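Long-range contacts in biuret hydrolase (Pseudomonas sp., PDB 6C62), which hydrolyses 1-carboxybiuret to urea-1,3-dicarboxylate and ammonia in the degradation of atrazine, as a member of the amidase family: residues Cys40-Arg45 / Ala112-Gly117; Phe77-Val82 / Arg98-Leu103; Leu248-Ala253 / Cys440-Lys445; Pro410-Pro415 / Val428-Ala433. All coordinates share one frame; numbering follows the deposited sequence.

Contact 1 (Cys40-Arg45 / Ala112-Gly117)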
loop_
_atom_site.group_PDB
_atom_site.type_symbol
_atom_site.label_atom_id
_atom_site.label_comp_id
_atom_site.label_asym_id
_atom_site.label_seq_id
_atom_site.Cartn_x
_atom_site.Cartn_y
_atom_site.Cartn_z
ATOM N N CYS A 40 -9.396 33.072 -7.445
ATOM C CA CYS A 40 -10.400 33.581 -6.560
ATOM C C CYS A 40 -9.801 34.485 -5.505
ATOM O O CYS A 40 -8.707 34.218 -5.035
ATOM C CB CYS A 40 -11.184 32.407 -6.058
ATOM S SG CYS A 40 -10.931 31.960 -4.413
ATOM N N ARG A 41 -10.419 35.602 -5.250
ATOM C CA ARG A 41 -9.874 36.585 -4.287
ATOM C C ARG A 41 -10.818 36.634 -3.082
ATOM O O ARG A 41 -11.986 36.980 -3.234
ATOM C CB ARG A 41 -9.737 37.955 -4.897
ATOM C CG ARG A 41 -8.835 37.945 -6.098
ATOM C CD ARG A 41 -8.737 39.337 -6.722
ATOM N NE ARG A 41 -8.399 39.257 -8.143
ATOM C CZ ARG A 41 -8.205 40.306 -8.963
ATOM N NH1 ARG A 41 -8.323 41.569 -8.533
ATOM N NH2 ARG A 41 -7.913 40.070 -10.248
ATOM N N THR A 42 -10.324 36.249 -1.902
ATOM C CA THR A 42 -11.124 36.187 -0.681
ATOM C C THR A 42 -11.084 37.503 0.083
ATOM O O THR A 42 -10.500 37.617 1.173
ATOM C CB THR A 42 -10.700 34.997 0.207
ATOM O OG1 THR A 42 -9.286 35.033 0.452
ATOM C CG2 THR A 42 -11.036 33.700 -0.539
ATOM N N VAL A 43 -11.686 38.514 -0.489
ATOM C CA VAL A 43 -11.424 39.925 -0.077
ATOM C C VAL A 43 -12.006 40.217 1.284
ATOM O O VAL A 43 -11.344 40.792 2.160
ATOM C CB VAL A 43 -11.974 40.897 -1.152
ATOM C CG1 VAL A 43 -11.885 42.343 -0.713
ATOM C CG2 VAL A 43 -11.166 40.749 -2.412
ATOM N N GLU A 44 -13.250 39.843 1.465
ATOM C CA GLU A 44 -13.944 40.028 2.712
ATOM C C GLU A 44 -13.254 39.253 3.873
ATOM O O GLU A 44 -13.062 39.790 4.961
ATOM C CB GLU A 44 -15.414 39.572 2.565
ATOM C CG GLU A 44 -16.284 39.926 3.760
ATOM C CD GLU A 44 -17.754 39.458 3.674
ATOM O OE1 GLU A 44 -18.241 39.249 2.550
ATOM O OE2 GLU A 44 -18.407 39.298 4.734
ATOM N N ARG A 45 -12.891 38.009 3.624
ATOM C CA ARG A 45 -12.138 37.243 4.591
ATOM C C ARG A 45 -10.784 37.872 4.925
ATOM O O ARG A 45 -10.406 37.940 6.082
ATOM C CB ARG A 45 -11.937 35.818 4.112
ATOM C CG ARG A 45 -11.197 34.972 5.107
ATOM C CD ARG A 45 -10.899 33.634 4.507
ATOM N NE ARG A 45 -9.968 32.887 5.339
ATOM C CZ ARG A 45 -9.992 31.598 5.539
ATOM N NH1 ARG A 45 -10.892 30.816 4.955
ATOM N NH2 ARG A 45 -9.071 31.095 6.344
ATOM N N ALA A 112 -1.659 34.477 9.862
ATOM C CA ALA A 112 -1.572 34.812 8.460
ATOM C C ALA A 112 -2.955 35.128 7.884
ATOM O O ALA A 112 -3.982 34.649 8.355
ATOM C CB ALA A 112 -0.850 33.732 7.697
ATOM N N VAL A 113 -2.943 35.923 6.831
ATOM C CA VAL A 113 -4.133 36.495 6.199
ATOM C C VAL A 113 -4.306 35.995 4.771
ATOM O O VAL A 113 -3.465 36.280 3.864
ATOM C CB VAL A 113 -4.008 38.043 6.185
ATOM C CG1 VAL A 113 -5.147 38.686 5.418
ATOM C CG2 VAL A 113 -3.983 38.564 7.626
ATOM N N LEU A 114 -5.424 35.307 4.521
ATOM C CA LEU A 114 -5.622 34.616 3.267
ATOM C C LEU A 114 -6.231 35.519 2.207
ATOM O O LEU A 114 -7.335 36.048 2.409
ATOM C CB LEU A 114 -6.526 33.383 3.473
ATOM C CG LEU A 114 -6.911 32.627 2.197
ATOM C CD1 LEU A 114 -5.714 31.950 1.647
ATOM C CD2 LEU A 114 -7.944 31.593 2.512
ATOM N N LEU A 115 -5.552 35.633 1.071
ATOM C CA LEU A 115 -5.989 36.470 -0.023
ATOM C C LEU A 115 -6.705 35.734 -1.140
ATOM O O LEU A 115 -7.471 36.384 -1.925
ATOM C CB LEU A 115 -4.812 37.240 -0.604
ATOM C CG LEU A 115 -4.619 38.620 0.003
ATOM C CD1 LEU A 115 -4.653 38.724 1.507
ATOM C CD2 LEU A 115 -3.256 39.037 -0.451
ATOM N N GLY A 116 -6.490 34.413 -1.250
ATOM C CA GLY A 116 -7.354 33.625 -2.110
ATOM C C GLY A 116 -6.708 32.395 -2.716
ATOM O O GLY A 116 -5.747 31.842 -2.141
ATOM N N GLY A 117 -7.297 31.961 -3.829
ATOM C CA GLY A 117 -6.958 30.676 -4.475
ATOM C C GLY A 117 -6.209 30.933 -5.780
ATOM O O GLY A 117 -6.501 31.907 -6.488
#

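Contact 2 (Phe77-Val82 / Arg98-Leu103)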
loop_
_atom_site.group_PDB
_atom_site.type_symbol
_atom_site.label_atom_id
_atom_site.label_comp_id
_atom_site.label_asym_id
_atom_site.label_seq_id
_atom_site.Cartn_x
_atom_site.Cartn_y
_atom_site.Cartn_z
ATOM N N PHE A 77 -6.554 23.462 -2.486
ATOM C CA PHE A 77 -6.753 23.578 -1.065
ATOM C C PHE A 77 -8.180 24.055 -0.812
ATOM O O PHE A 77 -8.642 25.041 -1.436
ATOM C CB PHE A 77 -5.807 24.555 -0.354
ATOM C CG PHE A 77 -4.392 24.078 -0.200
ATOM C CD1 PHE A 77 -3.480 24.173 -1.228
ATOM C CD2 PHE A 77 -3.969 23.502 0.991
ATOM C CE1 PHE A 77 -2.141 23.730 -1.073
ATOM C CE2 PHE A 77 -2.680 23.060 1.165
ATOM C CZ PHE A 77 -1.741 23.165 0.122
ATOM N N ASP A 78 -8.847 23.373 0.117
ATOM C CA ASP A 78 -10.218 23.770 0.565
ATOM C C ASP A 78 -10.110 25.078 1.316
ATOM O O ASP A 78 -9.253 25.224 2.217
ATOM C CB ASP A 78 -10.819 22.749 1.551
ATOM C CG ASP A 78 -11.349 21.451 0.880
ATOM O OD1 ASP A 78 -11.422 21.343 -0.375
ATOM O OD2 ASP A 78 -11.679 20.493 1.645
ATOM N N ILE A 79 -10.949 26.016 0.926
ATOM C CA ILE A 79 -11.128 27.310 1.569
ATOM C C ILE A 79 -12.616 27.331 1.953
ATOM O O ILE A 79 -13.499 27.138 1.103
ATOM C CB ILE A 79 -10.800 28.483 0.639
ATOM C CG1 ILE A 79 -9.350 28.462 0.197
ATOM C CG2 ILE A 79 -11.102 29.795 1.364
ATOM C CD1 ILE A 79 -9.020 29.469 -0.882
ATOM N N GLU A 80 -12.884 27.509 3.237
ATOM C CA GLU A 80 -14.252 27.488 3.718
ATOM C C GLU A 80 -15.157 28.423 2.928
ATOM O O GLU A 80 -14.788 29.563 2.710
ATOM C CB GLU A 80 -14.322 27.891 5.205
ATOM C CG GLU A 80 -15.745 27.842 5.756
ATOM C CD GLU A 80 -15.806 28.054 7.258
ATOM O OE1 GLU A 80 -14.741 28.220 7.915
ATOM O OE2 GLU A 80 -16.960 28.058 7.776
ATOM N N GLY A 81 -16.309 27.910 2.480
ATOM C CA GLY A 81 -17.251 28.683 1.711
ATOM C C GLY A 81 -16.978 28.814 0.252
ATOM O O GLY A 81 -17.751 29.454 -0.446
ATOM N N VAL A 82 -15.896 28.203 -0.239
ATOM C CA VAL A 82 -15.514 28.327 -1.640
ATOM C C VAL A 82 -15.455 26.902 -2.195
ATOM O O VAL A 82 -14.992 25.979 -1.492
ATOM C CB VAL A 82 -14.128 28.982 -1.769
ATOM C CG1 VAL A 82 -13.629 28.943 -3.199
ATOM C CG2 VAL A 82 -14.140 30.403 -1.160
ATOM N N ARG A 98 -16.789 22.890 3.512
ATOM C CA ARG A 98 -17.322 23.195 4.842
ATOM C C ARG A 98 -16.272 23.714 5.795
ATOM O O ARG A 98 -16.586 24.350 6.771
ATOM C CB ARG A 98 -17.978 21.959 5.421
ATOM C CG ARG A 98 -19.250 21.592 4.631
ATOM C CD ARG A 98 -19.833 20.273 5.077
ATOM N NE ARG A 98 -20.094 20.275 6.521
ATOM C CZ ARG A 98 -20.318 19.179 7.255
ATOM N NH1 ARG A 98 -20.294 17.972 6.676
ATOM N NH2 ARG A 98 -20.544 19.292 8.573
ATOM N N ALA A 99 -15.008 23.472 5.510
ATOM C CA ALA A 99 -13.922 23.903 6.391
ATOM C C ALA A 99 -12.687 24.174 5.546
ATOM O O ALA A 99 -12.579 23.640 4.474
ATOM C CB ALA A 99 -13.636 22.776 7.411
ATOM N N ASP A 100 -11.789 24.993 6.053
ATOM C CA ASP A 100 -10.444 25.175 5.488
ATOM C C ASP A 100 -9.646 23.884 5.565
ATOM O O ASP A 100 -9.828 23.094 6.513
ATOM C CB ASP A 100 -9.665 26.195 6.340
ATOM C CG ASP A 100 -10.193 27.641 6.199
ATOM O OD1 ASP A 100 -10.784 28.018 5.121
ATOM O OD2 ASP A 100 -9.935 28.424 7.151
ATOM N N ALA A 101 -8.764 23.683 4.597
ATOM C CA ALA A 101 -7.729 22.651 4.706
ATOM C C ALA A 101 -7.001 22.828 6.012
ATOM O O ALA A 101 -6.799 23.938 6.482
ATOM C CB ALA A 101 -6.716 22.838 3.593
ATOM N N VAL A 102 -6.553 21.732 6.574
ATOM C CA VAL A 102 -5.767 21.818 7.812
ATOM C C VAL A 102 -4.581 22.773 7.718
ATOM O O VAL A 102 -4.336 23.516 8.652
ATOM C CB VAL A 102 -5.323 20.380 8.257
ATOM C CG1 VAL A 102 -4.340 20.424 9.376
ATOM C CG2 VAL A 102 -6.575 19.595 8.681
ATOM N N LEU A 103 -3.818 22.760 6.611
ATOM C CA LEU A 103 -2.710 23.674 6.540
ATOM C C LEU A 103 -3.110 25.173 6.534
ATOM O O LEU A 103 -2.385 26.029 7.128
ATOM C CB LEU A 103 -1.815 23.386 5.333
ATOM C CG LEU A 103 -1.230 21.993 5.260
ATOM C CD1 LEU A 103 -0.216 21.944 4.175
ATOM C CD2 LEU A 103 -0.614 21.593 6.603
HETATM O O HOH W 1 -11.964 20.833 4.274
HETATM O O HOH W 2 -12.782 26.310 8.509
HETATM O O HOH W 3 -12.004 29.815 8.039
#

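Contact 3 (Leu248-Ala253 / Cys440-Lys445)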
loop_
_atom_site.group_PDB
_atom_site.type_symbol
_atom_site.label_atom_id
_atom_site.label_comp_id
_atom_site.label_asym_id
_atom_site.label_seq_id
_atom_site.Cartn_x
_atom_site.Cartn_y
_atom_site.Cartn_z
ATOM N N LEU A 248 17.951 27.894 11.843
ATOM C CA LEU A 248 18.084 28.264 10.435
ATOM C C LEU A 248 19.458 28.851 10.088
ATOM O O LEU A 248 19.992 28.643 8.971
ATOM C CB LEU A 248 16.980 29.251 10.084
ATOM C CG LEU A 248 16.921 29.718 8.639
ATOM C CD1 LEU A 248 16.632 28.538 7.728
ATOM C CD2 LEU A 248 15.856 30.844 8.485
ATOM N N SER A 249 20.027 29.575 11.055
ATOM C CA SER A 249 21.324 30.223 10.874
ATOM C C SER A 249 22.512 29.461 11.456
ATOM O O SER A 249 23.587 29.991 11.526
ATOM C CB SER A 249 21.267 31.653 11.391
ATOM O OG SER A 249 20.511 32.392 10.433
ATOM N N GLN A 250 22.323 28.194 11.797
ATOM C CA GLN A 250 23.403 27.375 12.360
ATOM C C GLN A 250 24.540 27.131 11.369
ATOM O O GLN A 250 25.671 26.869 11.805
ATOM C CB GLN A 250 22.821 26.062 12.883
ATOM C CG GLN A 250 23.775 25.151 13.675
ATOM C CD GLN A 250 23.037 23.955 14.281
ATOM O OE1 GLN A 250 21.965 24.127 14.865
ATOM N NE2 GLN A 250 23.616 22.786 14.221
ATOM N N GLY A 251 24.285 27.191 10.054
ATOM C CA GLY A 251 25.354 26.949 9.069
ATOM C C GLY A 251 25.545 25.462 8.771
ATOM O O GLY A 251 24.762 24.633 9.174
ATOM N N ILE A 252 26.574 25.153 8.013
ATOM C CA ILE A 252 26.790 23.843 7.429
ATOM C C ILE A 252 28.148 23.262 7.827
ATOM O O ILE A 252 28.578 22.284 7.222
ATOM C CB ILE A 252 26.726 23.907 5.879
ATOM C CG1 ILE A 252 27.696 24.980 5.371
ATOM C CG2 ILE A 252 25.308 24.198 5.400
ATOM C CD1 ILE A 252 28.043 24.842 3.938
ATOM N N ALA A 253 28.800 23.806 8.868
ATOM C CA ALA A 253 30.120 23.289 9.301
ATOM C C ALA A 253 30.007 21.821 9.615
ATOM O O ALA A 253 29.118 21.428 10.314
ATOM C CB ALA A 253 30.678 24.061 10.488
ATOM N N CYS A 440 18.206 21.029 4.865
ATOM C CA CYS A 440 17.927 21.696 3.578
ATOM C C CYS A 440 17.820 23.210 3.809
ATOM O O CYS A 440 18.344 24.021 3.026
ATOM C CB CYS A 440 16.578 21.271 3.008
ATOM S SG CYS A 440 16.300 19.530 2.793
ATOM N N LEU A 441 17.108 23.578 4.863
ATOM C CA LEU A 441 16.877 24.999 5.160
ATOM C C LEU A 441 18.136 25.706 5.599
ATOM O O LEU A 441 18.383 26.861 5.181
ATOM C CB LEU A 441 15.740 25.172 6.164
ATOM C CG LEU A 441 14.345 24.782 5.627
ATOM C CD1 LEU A 441 13.387 24.408 6.782
ATOM C CD2 LEU A 441 13.807 25.946 4.807
ATOM N N ARG A 442 18.950 25.041 6.431
ATOM C CA ARG A 442 20.284 25.566 6.802
ATOM C C ARG A 442 21.175 25.818 5.588
ATOM O O ARG A 442 21.865 26.842 5.513
ATOM C CB ARG A 442 20.983 24.632 7.808
ATOM C CG ARG A 442 20.433 24.789 9.198
ATOM C CD ARG A 442 20.879 23.672 10.113
ATOM N NE ARG A 442 22.328 23.467 10.174
ATOM C CZ ARG A 442 22.935 22.412 10.767
ATOM N NH1 ARG A 442 22.252 21.434 11.311
ATOM N NH2 ARG A 442 24.231 22.287 10.784
ATOM N N ALA A 443 21.174 24.901 4.633
ATOM C CA ALA A 443 21.948 25.065 3.419
ATOM C C ALA A 443 21.402 26.226 2.581
ATOM O O ALA A 443 22.158 27.025 1.999
ATOM C CB ALA A 443 21.973 23.783 2.591
ATOM N N GLY A 444 20.076 26.325 2.511
ATOM C CA GLY A 444 19.474 27.448 1.832
ATOM C C GLY A 444 19.888 28.802 2.381
ATOM O O GLY A 444 20.136 29.747 1.611
ATOM N N LYS A 445 19.930 28.889 3.699
ATOM C CA LYS A 445 20.279 30.119 4.383
ATOM C C LYS A 445 21.747 30.555 4.042
ATOM O O LYS A 445 22.007 31.747 3.811
ATOM C CB LYS A 445 20.114 29.942 5.877
ATOM C CG LYS A 445 20.416 31.194 6.710
ATOM C CD LYS A 445 19.601 32.380 6.215
ATOM C CE LYS A 445 19.359 33.396 7.328
ATOM N NZ LYS A 445 20.639 34.058 7.678
HETATM O O HOH W 4 22.484 27.986 7.920
#

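Contact 4 (Pro410-Pro415 / Val428-Ala433)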
loop_
_atom_site.group_PDB
_atom_site.type_symbol
_atom_site.label_atom_id
_atom_site.label_comp_id
_atom_site.label_asym_id
_atom_site.label_seq_id
_atom_site.Cartn_x
_atom_site.Cartn_y
_atom_site.Cartn_z
ATOM N N PRO A 410 13.062 15.328 1.758
ATOM C CA PRO A 410 12.775 16.748 1.718
ATOM C C PRO A 410 13.750 17.531 0.825
ATOM O O PRO A 410 14.908 17.134 0.663
ATOM C CB PRO A 410 12.903 17.181 3.197
ATOM C CG PRO A 410 13.917 16.242 3.757
ATOM C CD PRO A 410 13.637 14.918 3.037
ATOM N N VAL A 411 13.264 18.642 0.238
ATOM C CA VAL A 411 14.026 19.443 -0.732
ATOM C C VAL A 411 13.706 20.887 -0.560
ATOM O O VAL A 411 12.538 21.215 -0.469
ATOM C CB VAL A 411 13.669 19.091 -2.210
ATOM C CG1 VAL A 411 14.431 19.979 -3.204
ATOM C CG2 VAL A 411 13.911 17.642 -2.508
ATOM N N VAL A 412 14.734 21.738 -0.482
ATOM C CA VAL A 412 14.563 23.210 -0.658
ATOM C C VAL A 412 15.025 23.511 -2.068
ATOM O O VAL A 412 16.120 23.077 -2.511
ATOM C CB VAL A 412 15.373 24.005 0.332
ATOM C CG1 VAL A 412 15.494 25.486 -0.041
ATOM C CG2 VAL A 412 14.756 23.921 1.687
ATOM N N ALA A 413 14.181 24.241 -2.766
ATOM C CA ALA A 413 14.482 24.762 -4.092
ATOM C C ALA A 413 14.914 26.237 -3.956
ATOM O O ALA A 413 14.151 27.089 -3.530
ATOM C CB ALA A 413 13.314 24.638 -5.030
ATOM N N ALA A 414 16.192 26.460 -4.176
ATOM C CA ALA A 414 16.823 27.762 -3.989
ATOM C C ALA A 414 16.973 28.475 -5.354
ATOM O O ALA A 414 17.526 27.895 -6.294
ATOM C CB ALA A 414 18.193 27.581 -3.364
ATOM N N PRO A 415 16.485 29.718 -5.470
ATOM C CA PRO A 415 16.474 30.432 -6.762
ATOM C C PRO A 415 17.855 31.069 -7.075
ATOM O O PRO A 415 18.413 31.729 -6.198
ATOM C CB PRO A 415 15.403 31.491 -6.566
ATOM C CG PRO A 415 15.465 31.788 -5.090
ATOM C CD PRO A 415 15.811 30.475 -4.414
ATOM N N VAL A 428 18.036 25.411 -7.716
ATOM C CA VAL A 428 18.825 24.284 -7.274
ATOM C C VAL A 428 18.079 23.527 -6.178
ATOM O O VAL A 428 17.584 24.143 -5.220
ATOM C CB VAL A 428 20.218 24.778 -6.782
ATOM C CG1 VAL A 428 20.125 25.556 -5.502
ATOM C CG2 VAL A 428 21.130 23.616 -6.524
ATOM N N GLN A 429 18.048 22.195 -6.287
ATOM C CA GLN A 429 17.504 21.327 -5.229
ATOM C C GLN A 429 18.594 21.055 -4.180
ATOM O O GLN A 429 19.699 20.586 -4.522
ATOM C CB GLN A 429 17.055 19.979 -5.796
ATOM C CG GLN A 429 15.956 20.034 -6.841
ATOM C CD GLN A 429 15.445 18.653 -7.222
ATOM O OE1 GLN A 429 14.560 18.112 -6.539
ATOM N NE2 GLN A 429 15.950 18.081 -8.333
ATOM N N LEU A 430 18.269 21.334 -2.927
ATOM C CA LEU A 430 19.079 20.942 -1.773
ATOM C C LEU A 430 18.308 19.824 -1.072
ATOM O O LEU A 430 17.236 20.050 -0.484
ATOM C CB LEU A 430 19.273 22.144 -0.871
ATOM C CG LEU A 430 19.832 23.419 -1.559
ATOM C CD1 LEU A 430 19.733 24.598 -0.642
ATOM C CD2 LEU A 430 21.241 23.206 -1.995
ATOM N N ILE A 431 18.804 18.598 -1.206
ATOM C CA ILE A 431 18.061 17.372 -0.886
ATOM C C ILE A 431 18.696 16.804 0.356
ATOM O O ILE A 431 19.925 16.671 0.421
ATOM C CB ILE A 431 18.165 16.318 -1.997
ATOM C CG1 ILE A 431 17.829 16.921 -3.354
ATOM C CG2 ILE A 431 17.274 15.127 -1.748
ATOM C CD1 ILE A 431 18.336 16.171 -4.552
ATOM N N ALA A 432 17.878 16.433 1.322
ATOM C CA ALA A 432 18.349 15.746 2.525
ATOM C C ALA A 432 17.568 14.467 2.761
ATOM O O ALA A 432 16.585 14.167 2.065
ATOM C CB ALA A 432 18.222 16.688 3.726
ATOM N N ALA A 433 18.011 13.690 3.759
ATOM C CA ALA A 433 17.342 12.450 4.134
ATOM C C ALA A 433 15.941 12.734 4.649
ATOM O O ALA A 433 15.710 13.821 5.160
ATOM C CB ALA A 433 18.138 11.740 5.227
#

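Contact 1 (Cys40-Arg45 / Ala112-Gly117)
C40 and G117 form an antiparallel hydrogen-bonded pair in which C40 N donates to G117 O (3.3 Å) and G117 N to C40 O (2.9 Å); R41 and G116 follow as the non-hydrogen-bonded pair, where G116 CA makes a CA-H...O contact with C40 O at 3.3 Å. The strand then gives way to a helix, and T42, at the N-cap position and the centre of an inverse gamma turn, keeps hold of the neighbour with two donors. Its backbone N reaches L115 O at 2.9 Å. Its side chain makes no capping bond to the helix; instead chi1 of 53° sets OG1 between the backbone N and the carbonyl carbon, which turns it to L114 O, 2.9 Å away, from above the plane of that carbonyl. One helical turn on, the extended chain of R45 crosses L114 obliquely, and L114 CD2 lies 3.6 Å above the guanidinium plane, over its centre. R45 NE forms a salt bridge with E49 and NH1 one with D100. The edge strand of the large sheet is fastened by main-chain bonds and one hydroxyl, while a leucine methyl covers one face of an arginine whose charge is probably balanced by two carboxylates.

Contact 2 (Phe77-Val82 / Arg98-Leu103)
E80 and D100 meet where the loop after strand 70-74 comes against the run leading into helix 102-109, the two directions 134° apart. E80 CB lies 3.5 Å from D100 OD1, the same oxygen that takes the backbone N of E80 in a nearly straight bond (2.9 Å, 177° at the hydrogen) on its anti side. CG, anti to the backbone N with chi1 -178°, passes 3.7 Å from R98 O, and CD keeps a similar distance from that carbonyl. At the tip, OE1 accepts from two waters: one takes the N-H of D100, the other donates to D100 OD2. The two carboxylates are thus bridged by solvent, and R45, in a salt bridge with D100 OD1, would ease the repulsion between them. E80 itself sits in a type II beta turn from I79 to V82. A second direct bond runs from A101 N to D78 O (2.9 Å), and a further water links D78 OD2 with A99 O; D78 OD1 is held by T84. Deeper in, the edge of the F77 ring receives A101 CB in its plane, 3.8 Å from CD2, and L103 CD1 at CE2. Through the bond of A101, its N-cap residue, the start of helix 102-109 is tied to the loop that follows the strand carrying K74, by similarity a charge-relay lysine of the amidase fold.

Contact 3 (Leu248-Ala253 / Cys440-Lys445)
R442 and L248 have the most surface buried here, followed by K445, and between them they join a loop to one flank of a helix. The R442 chain bends at chi3 (54°), which places NE beside the loop, and the guanidinium grips a single oxygen side-on: NE and NH2 each donate to G251 O over 2.9 Å, with that oxygen in the guanidinium plane. One face of the same group carries Q250, whose NE2 sits 3.2 Å above the plane, offset toward the rim, the amide and guanidinium planes being 32° apart. NE2 and the guanidinium nitrogens are all donors, so no hydrogen bond forms between them. L248 works at the other end of the segment. Its CD1 lies 3.8 Å from L441 CB and closer still to L441 O, while its carbonyl oxygen rests 3.4 Å from K445 CB. A water bridges loop and helix, donating to L248 O and to R442 O (2.7 Å) and accepting from G251 N. K445 bends at chi2 and chi4, and its NZ, in a salt bridge with D449, lies 3.2 Å from S249 OG. On its sheet side, helix 437-449 packs through C440 and L441 on V412 of strand 411-416 and through A443 on L430 of strand 426-432, while helix 216-226 touches L248, L441 and K445 with V216 and E217.

Contact 4 (Pro410-Pro415 / Val428-Ala433)
A beta hairpin brings strands 411-416 and 426-432 together; the axes of 411-415 and 428-432 approach to 4.6 Å, their directions 159° apart. V412 pairs with L430 and A414 with V428 as antiparallel hydrogen-bonded pairs, each with a bond in both directions; L430 N to V412 O is the shortest at 2.8 Å and lies in the carbonyl plane. At the end away from the turn, A432 N donates to P410 O (3.1 Å). The non-hydrogen-bonded pairs, V411 with I431 and A413 with Q429, close up through CA-H...O contacts, such as V411 CA to L430 O at 3.3 Å. The hairpin lies in the interior of the large mixed sheet: strand 185-188 bonds to it through V411 and A413, strand 366-370 through Q429 and I431. One of its faces, carrying V412, A414, V428 and L430, is apolar. There L430 CD1 reaches A414 CB at 4.3 Å and also V412 CG1; helix 437-449 lies against V412 through C440 and L441. On the face with V411, A413, Q429 and I431, V411 spreads its two methyls. CG1, anti to the backbone N with chi1 178°, touches Q429 CB at 3.7 Å, and V411 CG2 lies 4.1 Å from I431 CG1, the two side chains side by side and pointing the same way. The buried amide of Q429 is held beyond the hairpin: NE2 donates to the carbonyl oxygens of P370 and L400, and OE1 accepts from R176. P410 CD lies 3.2 Å from A433 O.

In the fold
Along the chain the four contacts form two nested pairs in series: contact 2 falls inside the loop closed by contact 1, and contact 4 inside that closed by contact 3. Within each pair the centres are 12 Å apart and the atoms touch. R45 meets D100 and I79 between contacts 1 and 2, and C440 packs on L430, V412 and P410 between contacts 3 and 4. Contacts 1 and 4 belong to the same mixed sheet, one at an outermost strand within the chain, 38-41, and the other at an interior hairpin, with centres 29 Å apart on opposite sides of the chain's centre. The first pair thus lies at one edge of the sheet, close to K74, and the second in its interior, where helix 437-449 covers the hairpin.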